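Local atomic coordinates of restriction endonuclease S subunits (Thermoanaerobacter tengcongensis, PDB entry 3OKG), a protein that probably binds DNA as the specificity subunit of a type I restriction-modification system, in which S and M polypeptides together form the methyltransferase. Residues Leu174-Gln177 with Arg178-Ala182; Lys21-Pro24 with Gly25-Trp28; Arg138-Phe141 with Ile142-Gln145. One frame throughout, in Å; residues are numbered along the deposited sequence.

Contact 1 (Leu174-Gln177 with Arg178-Ala182). With SO4 (sulfate ion), chain E.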
loop_
_atom_site.group_PDB
_atom_site.type_symbol
_atom_site.label_atom_id
_atom_site.label_comp_id
_atom_site.label_asym_id
_atom_site.label_seq_id
_atom_site.Cartn_x
_atom_site.Cartn_y
_atom_site.Cartn_z
ATOM N N LEU A 174 -28.443 -2.306 -24.949
ATOM C CA LEU A 174 -27.719 -3.550 -24.696
ATOM C C LEU A 174 -26.358 -3.619 -25.378
ATOM O O LEU A 174 -25.366 -4.019 -24.774
ATOM C CB LEU A 174 -28.586 -4.734 -25.140
ATOM C CG LEU A 174 -29.861 -4.960 -24.308
ATOM C CD1 LEU A 174 -30.764 -5.984 -25.038
ATOM C CD2 LEU A 174 -29.493 -5.507 -22.911
ATOM N N GLU A 175 -26.297 -3.244 -26.653
ATOM C CA GLU A 175 -25.038 -3.369 -27.380
ATOM C C GLU A 175 -23.936 -2.506 -26.732
ATOM O O GLU A 175 -22.774 -2.933 -26.616
ATOM C CB GLU A 175 -25.232 -2.946 -28.848
ATOM C CG GLU A 175 -24.021 -3.257 -29.726
ATOM C CD GLU A 175 -24.282 -2.982 -31.214
ATOM O OE1 GLU A 175 -25.225 -2.224 -31.521
ATOM O OE2 GLU A 175 -23.537 -3.516 -32.062
ATOM N N GLU A 176 -24.300 -1.287 -26.339
ATOM C CA GLU A 176 -23.342 -0.400 -25.668
ATOM C C GLU A 176 -22.996 -0.929 -24.268
ATOM O O GLU A 176 -21.870 -0.792 -23.828
ATOM C CB GLU A 176 -23.892 1.032 -25.596
ATOM C CG GLU A 176 -22.930 2.072 -24.946
ATOM C CD GLU A 176 -21.655 2.311 -25.762
ATOM O OE1 GLU A 176 -21.604 1.919 -26.946
ATOM O OE2 GLU A 176 -20.687 2.878 -25.223
ATOM N N GLN A 177 -23.954 -1.541 -23.571
ATOM C CA GLN A 177 -23.628 -2.171 -22.287
ATOM C C GLN A 177 -22.519 -3.187 -22.455
ATOM O O GLN A 177 -21.592 -3.250 -21.636
ATOM C CB GLN A 177 -24.857 -2.838 -21.626
ATOM C CG GLN A 177 -26.019 -1.875 -21.274
ATOM C CD GLN A 177 -27.206 -2.620 -20.700
ATOM O OE1 GLN A 177 -27.043 -3.644 -20.033
ATOM N NE2 GLN A 177 -28.402 -2.146 -20.995
ATOM N N ARG A 178 -22.619 -4.025 -23.483
ATOM C CA ARG A 178 -21.588 -5.049 -23.679
ATOM C C ARG A 178 -20.238 -4.404 -24.002
ATOM O O ARG A 178 -19.174 -4.874 -23.570
ATOM C CB ARG A 178 -22.009 -6.036 -24.780
ATOM C CG ARG A 178 -23.268 -6.837 -24.384
ATOM C CD ARG A 178 -23.526 -7.987 -25.341
ATOM N NE ARG A 178 -23.811 -7.494 -26.675
ATOM C CZ ARG A 178 -25.009 -7.135 -27.104
ATOM N NH1 ARG A 178 -26.061 -7.200 -26.292
ATOM N NH2 ARG A 178 -25.151 -6.710 -28.356
ATOM N N ARG A 179 -20.273 -3.319 -24.754
ATOM C CA ARG A 179 -19.029 -2.636 -25.097
ATOM C C ARG A 179 -18.375 -2.045 -23.847
ATOM O O ARG A 179 -17.170 -2.179 -23.621
ATOM C CB ARG A 179 -19.323 -1.504 -26.075
ATOM C CG ARG A 179 -18.064 -0.826 -26.550
ATOM C CD ARG A 179 -18.370 0.452 -27.317
ATOM N NE ARG A 179 -17.179 1.288 -27.374
ATOM C CZ ARG A 179 -16.973 2.338 -26.593
ATOM N NH1 ARG A 179 -17.898 2.703 -25.713
ATOM N NH2 ARG A 179 -15.851 3.030 -26.706
ATOM N N ILE A 180 -19.186 -1.378 -23.035
ATOM C CA ILE A 180 -18.678 -0.831 -21.775
ATOM C C ILE A 180 -18.109 -1.908 -20.851
ATOM O O ILE A 180 -17.092 -1.701 -20.222
ATOM C CB ILE A 180 -19.785 -0.037 -21.044
ATOM C CG1 ILE A 180 -20.121 1.223 -21.852
ATOM C CG2 ILE A 180 -19.330 0.313 -19.573
ATOM C CD1 ILE A 180 -21.360 1.965 -21.411
ATOM N N VAL A 181 -18.784 -3.047 -20.736
ATOM C CA VAL A 181 -18.256 -4.140 -19.912
ATOM C C VAL A 181 -16.856 -4.561 -20.362
ATOM O O VAL A 181 -15.931 -4.792 -19.538
ATOM C CB VAL A 181 -19.192 -5.379 -19.998
ATOM C CG1 VAL A 181 -18.483 -6.615 -19.446
ATOM C CG2 VAL A 181 -20.517 -5.109 -19.265
ATOM N N ALA A 182 -16.681 -4.665 -21.676
ATOM C CA ALA A 182 -15.388 -5.072 -22.208
ATOM C C ALA A 182 -14.298 -4.039 -21.885
ATOM O O ALA A 182 -13.176 -4.406 -21.530
ATOM C CB ALA A 182 -15.470 -5.330 -23.746
HETATM S S SO4 E . -22.521 -7.620 -30.631
HETATM O O1 SO4 E . -23.358 -8.667 -31.222
HETATM O O2 SO4 E . -21.587 -7.133 -31.640
HETATM O O3 SO4 E . -23.382 -6.516 -30.201
HETATM O O4 SO4 E . -21.744 -8.131 -29.495
#
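Leu174 O accepts from Arg178 N, and the same i to i+4 bond recurs from Glu175 O, Glu176 O and Gln177 O, a regular alpha-helical backbone in which Ile180 N to Glu176 O (2.9 Å) is nearly straight. This is the first part of helix 174-216, predicted to form a coiled coil, the long helical element typical of type I specificity subunits. Glu176 and Arg179 run side by side, pointing the same way, and end in a salt bridge of 2.8 Å between OE2 and NH1. That hydrogen bond is weak, bent to 129°, although opposite charges three residues apart on a helix lie close enough for OE2 to reach the guanidinium edge. The bend of Glu176 at chi2 (66°) carries its carboxylate forward along the helix, toward Arg179, and its CG touches Ile180 CD1. With an alanine here the carboxylate is gone, and Arg179 NH1 would probably be left with the terminal carboxylate of Leu412 as an acidic partner, its guanidinium freer to turn. Gln177, a buried amide, turns to the chain beside the helix, bonding Pro172, Phe127 and Glu129, while Ile180 packs on Phe132. Arg178 folds back at chi3 so that one guanidinium face lies over Glu175 CA and Leu174 O. Its NH1 pairs with Glu129, and at its edge NH2 donates to O3 of a sulfate, probably from the crystallisation liquor, at 2.6 Å and 165°.

Contact 2 (Lys21-Pro24 with Gly25-Trp28)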
loop_
_atom_site.group_PDB
_atom_site.type_symbol
_atom_site.label_atom_id
_atom_site.label_comp_id
_atom_site.label_asym_id
_atom_site.label_seq_id
_atom_site.Cartn_x
_atom_site.Cartn_y
_atom_site.Cartn_z
ATOM N N LYS A 21 -26.541 14.015 -16.801
ATOM C CA LYS A 21 -26.929 13.910 -18.200
ATOM C C LYS A 21 -26.233 12.727 -18.887
ATOM O O LYS A 21 -25.020 12.594 -18.826
ATOM C CB LYS A 21 -26.572 15.203 -18.933
ATOM C CG LYS A 21 -27.054 15.258 -20.370
ATOM C CD LYS A 21 -26.494 16.505 -21.057
ATOM C CE LYS A 21 -27.376 16.954 -22.208
ATOM N NZ LYS A 21 -27.947 15.801 -22.948
ATOM N N LEU A 22 -27.014 11.889 -19.557
ATOM C CA LEU A 22 -26.492 10.665 -20.178
ATOM C C LEU A 22 -26.396 10.878 -21.669
ATOM O O LEU A 22 -27.089 11.760 -22.208
ATOM C CB LEU A 22 -27.462 9.511 -19.934
ATOM C CG LEU A 22 -27.740 9.190 -18.472
ATOM C CD1 LEU A 22 -28.726 8.044 -18.365
ATOM C CD2 LEU A 22 -26.446 8.876 -17.759
ATOM N N PRO A 23 -25.548 10.088 -22.342
ATOM C CA PRO A 23 -25.472 10.166 -23.806
ATOM C C PRO A 23 -26.825 9.888 -24.432
ATOM O O PRO A 23 -27.679 9.263 -23.809
ATOM C CB PRO A 23 -24.483 9.057 -24.170
ATOM C CG PRO A 23 -23.588 8.946 -22.951
ATOM C CD PRO A 23 -24.531 9.164 -21.787
ATOM N N PRO A 24 -27.024 10.369 -25.663
ATOM C CA PRO A 24 -28.243 10.113 -26.439
ATOM C C PRO A 24 -28.569 8.620 -26.451
ATOM O O PRO A 24 -27.681 7.797 -26.668
ATOM C CB PRO A 24 -27.835 10.532 -27.857
ATOM C CG PRO A 24 -26.758 11.530 -27.661
ATOM C CD PRO A 24 -26.006 11.105 -26.433
ATOM N N GLY A 25 -29.824 8.274 -26.222
ATOM C CA GLY A 25 -30.241 6.888 -26.314
ATOM C C GLY A 25 -30.184 6.127 -24.997
ATOM O O GLY A 25 -30.835 5.098 -24.855
ATOM N N TRP A 26 -29.396 6.610 -24.039
ATOM C CA TRP A 26 -29.422 6.011 -22.701
ATOM C C TRP A 26 -30.652 6.503 -21.949
ATOM O O TRP A 26 -31.216 7.538 -22.288
ATOM C CB TRP A 26 -28.196 6.433 -21.921
ATOM C CG TRP A 26 -26.872 5.980 -22.407
ATOM C CD1 TRP A 26 -26.471 5.763 -23.698
ATOM C CD2 TRP A 26 -25.727 5.777 -21.588
ATOM N NE1 TRP A 26 -25.149 5.411 -23.720
ATOM C CE2 TRP A 26 -24.667 5.419 -22.430
ATOM C CE3 TRP A 26 -25.506 5.845 -20.197
ATOM C CZ2 TRP A 26 -23.395 5.117 -21.945
ATOM C CZ3 TRP A 26 -24.226 5.566 -19.718
ATOM C CH2 TRP A 26 -23.190 5.203 -20.588
ATOM N N ARG A 27 -31.071 5.777 -20.919
ATOM C CA ARG A 27 -32.161 6.250 -20.072
ATOM C C ARG A 27 -31.929 5.955 -18.591
ATOM O O ARG A 27 -31.166 5.046 -18.237
ATOM C CB ARG A 27 -33.491 5.615 -20.520
ATOM C CG ARG A 27 -33.384 4.118 -20.712
ATOM C CD ARG A 27 -34.530 3.537 -21.531
ATOM N NE ARG A 27 -35.696 3.481 -20.690
ATOM C CZ ARG A 27 -36.246 2.371 -20.223
ATOM N NH1 ARG A 27 -35.772 1.178 -20.557
ATOM N NH2 ARG A 27 -37.294 2.474 -19.426
ATOM N N TRP A 28 -32.596 6.719 -17.733
ATOM C CA TRP A 28 -32.536 6.491 -16.285
ATOM C C TRP A 28 -33.696 5.611 -15.832
ATOM O O TRP A 28 -34.844 5.905 -16.151
ATOM C CB TRP A 28 -32.621 7.818 -15.524
ATOM C CG TRP A 28 -31.348 8.580 -15.485
ATOM C CD1 TRP A 28 -31.046 9.722 -16.197
ATOM C CD2 TRP A 28 -30.188 8.274 -14.703
ATOM N NE1 TRP A 28 -29.775 10.136 -15.898
ATOM C CE2 TRP A 28 -29.223 9.265 -14.985
ATOM C CE3 TRP A 28 -29.864 7.242 -13.801
ATOM C CZ2 TRP A 28 -27.954 9.262 -14.398
ATOM C CZ3 TRP A 28 -28.607 7.246 -13.206
ATOM C CH2 TRP A 28 -27.668 8.265 -13.501
HETATM O O HOH W 1 -30.204 10.277 -22.829
#
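Pro23 lies over one face of the Trp26 indole and Leu22 over one face of the Trp28 indole, while the backbone between them makes a type II beta turn from Pro23 to Trp26, leading into strand 27-30. Both are CH-pi contacts. Pro23 CD sits 3.7 Å from the centroid of the Trp26 six-membered ring, and Leu22 CD1 lies 3.5 Å from the centroid of the Trp28 five-membered ring, 15° off its normal. A proline suits the first place because its compact ring presents a row of CH2 groups: CB and CG continue along the indole toward NE1 and CE2. A branched leucine suits the second, for CD2 reaches on to Trp28 CZ2 while its CB touches Trp26 CB. With CG anti to the carbonyl carbon (chi1 -65°), the Trp26 indole is swung back over the turn onto Pro23. Pro24 and Gly25 fill the turn's corners; proline fits the phi of the first, and glycine takes the positive phi of the second (93°), where a CB would clash with Pro24 O. Pro170 of the neighbouring strand touches Leu22, Trp26 and Trp28, and Trp28 NE1 donates to Tyr20 O. The turn closes with Trp26 N donating to Pro23 O (3.2 Å), and a water lies 2.9 Å from that same Pro23 O and 3.0 Å from Trp26 O.

Contact 3 (Arg138-Phe141 with Ile142-Gln145)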
loop_
_atom_site.group_PDB
_atom_site.type_symbol
_atom_site.label_atom_id
_atom_site.label_comp_id
_atom_site.label_asym_id
_atom_site.label_seq_id
_atom_site.Cartn_x
_atom_site.Cartn_y
_atom_site.Cartn_z
ATOM N N ARG A 138 -21.300 -2.311 -8.505
ATOM C CA ARG A 138 -20.085 -2.067 -7.727
ATOM C C ARG A 138 -19.724 -0.590 -7.583
ATOM O O ARG A 138 -18.777 -0.247 -6.855
ATOM C CB ARG A 138 -18.914 -2.841 -8.346
ATOM C CG ARG A 138 -19.093 -4.324 -8.086
ATOM C CD ARG A 138 -17.878 -5.126 -8.347
ATOM N NE ARG A 138 -16.679 -4.622 -7.695
ATOM C CZ ARG A 138 -16.230 -4.987 -6.502
ATOM N NH1 ARG A 138 -16.893 -5.856 -5.759
ATOM N NH2 ARG A 138 -15.098 -4.468 -6.061
ATOM N N SER A 139 -20.448 0.274 -8.273
ATOM C CA SER A 139 -20.091 1.689 -8.215
ATOM C C SER A 139 -20.539 2.336 -6.910
ATOM O O SER A 139 -21.608 2.012 -6.384
ATOM C CB SER A 139 -20.705 2.485 -9.361
ATOM O OG SER A 139 -20.498 3.870 -9.105
ATOM N N ASP A 140 -19.736 3.273 -6.415
ATOM C CA ASP A 140 -20.153 4.168 -5.314
ATOM C C ASP A 140 -21.473 4.903 -5.649
ATOM O O ASP A 140 -22.229 5.258 -4.754
ATOM C CB ASP A 140 -19.075 5.231 -5.039
ATOM C CG ASP A 140 -17.815 4.667 -4.404
ATOM O OD1 ASP A 140 -17.773 3.469 -4.029
ATOM O OD2 ASP A 140 -16.836 5.443 -4.278
ATOM N N PHE A 141 -21.746 5.117 -6.927
ATOM C CA PHE A 141 -22.985 5.800 -7.321
ATOM C C PHE A 141 -24.213 5.081 -6.743
ATOM O O PHE A 141 -25.233 5.719 -6.417
ATOM C CB PHE A 141 -23.100 5.905 -8.850
ATOM C CG PHE A 141 -24.313 6.658 -9.300
ATOM C CD1 PHE A 141 -24.358 8.044 -9.198
ATOM C CD2 PHE A 141 -25.422 5.988 -9.796
ATOM C CE1 PHE A 141 -25.487 8.750 -9.608
ATOM C CE2 PHE A 141 -26.545 6.689 -10.200
ATOM C CZ PHE A 141 -26.578 8.070 -10.097
ATOM N N ILE A 142 -24.120 3.753 -6.625
ATOM C CA ILE A 142 -25.210 2.941 -6.058
ATOM C C ILE A 142 -25.213 2.957 -4.539
ATOM O O ILE A 142 -26.234 3.250 -3.920
ATOM C CB ILE A 142 -25.133 1.468 -6.540
ATOM C CG1 ILE A 142 -25.417 1.378 -8.038
ATOM C CG2 ILE A 142 -26.089 0.570 -5.735
ATOM C CD1 ILE A 142 -26.604 2.172 -8.531
ATOM N N THR A 143 -24.057 2.646 -3.951
ATOM C CA THR A 143 -23.822 2.733 -2.510
ATOM C C THR A 143 -24.362 4.000 -1.937
ATOM O O THR A 143 -25.032 4.023 -0.901
ATOM C CB THR A 143 -22.304 2.893 -2.246
ATOM O OG1 THR A 143 -21.598 1.846 -2.885
ATOM C CG2 THR A 143 -21.974 2.940 -0.743
ATOM N N ASN A 144 -24.017 5.091 -2.610
ATOM C CA ASN A 144 -24.249 6.409 -2.069
ATOM C C ASN A 144 -25.741 6.756 -2.061
ATOM O O ASN A 144 -26.169 7.731 -1.419
ATOM C CB ASN A 144 -23.413 7.425 -2.844
ATOM C CG ASN A 144 -21.885 7.322 -2.526
ATOM O OD1 ASN A 144 -21.448 6.596 -1.610
ATOM N ND2 ASN A 144 -21.078 8.057 -3.296
ATOM N N GLN A 145 -26.536 5.937 -2.745
ATOM C CA GLN A 145 -27.991 6.151 -2.778
ATOM C C GLN A 145 -28.735 5.421 -1.659
ATOM O O GLN A 145 -29.941 5.634 -1.439
ATOM C CB GLN A 145 -28.557 5.709 -4.122
ATOM C CG GLN A 145 -28.169 6.583 -5.291
ATOM C CD GLN A 145 -28.852 6.091 -6.553
ATOM O OE1 GLN A 145 -30.072 6.071 -6.628
ATOM N NE2 GLN A 145 -28.068 5.659 -7.535
HETATM O O HOH W 2 -21.758 -0.316 -4.698
#
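Gln145 reaches back one helical turn to Phe141. Its CB stands 4.0 Å from Phe141 O, CG comes in to 3.3 Å from that oxygen, and CD stays beside it; at the tip NE2 donates to Phe141 O (3.0 Å). The carbonyl lies nearly in the amide plane of Gln145, yet the donor arrives above the carbonyl plane, 43° out of it. Chi1 of -70° turns CG back toward the preceding turn, and the extended chain beyond carries the amide to the carbonyl. The same NE2 touches Phe141 CE2, with ring and amide planes 65° apart, while the other end of the amide, OE1, accepts from Leu168 N. Glutamine suits the place because it has a donor for the helix carbonyl and an acceptor for this second partner. The ring of Phe141 packs on Pro19. Asp140 O takes the Asn144 backbone N at 2.8 Å, whereas the Asp140 carboxylate forms salt bridges with Lys100 and Arg398. At the start of the helix Ser139 O accepts from Ile142 N, and a water donates to this oxygen and accepts from Thr143 OG1, whose strongest partner is Lys100. Serine serves here because its short hydroxyl can reach the amide of Phe141, in the first turn: Ser139 OG accepts from Phe141 N at 2.8 Å and is also bonded to Gln401. The whole is a short helix, 140-143, begun by a classical serine N-cap, with a glutamine side chain bonded to a carbonyl of its single turn.

In the fold
From the N terminus, contact 2 comes first, turning the chain into strand 27-30, which pairs antiparallel with strand 168-171. Contact 3 follows around the short helix 140-143, after helix 130-137, and contact 1 comes last, at the start of the long helix 174-216. Each closes only a local turn, so the three stand in series and none nests in or crosses another. Contact 2 bridges the others in space: Trp26 CZ2 meets Ile180 CD1 of contact 1 at 3.8 Å, and Trp28 CH2 meets Phe141 CZ of contact 3 at 3.6 Å. Contacts 1 and 3 do not touch, their nearest atoms being about 11 Å apart.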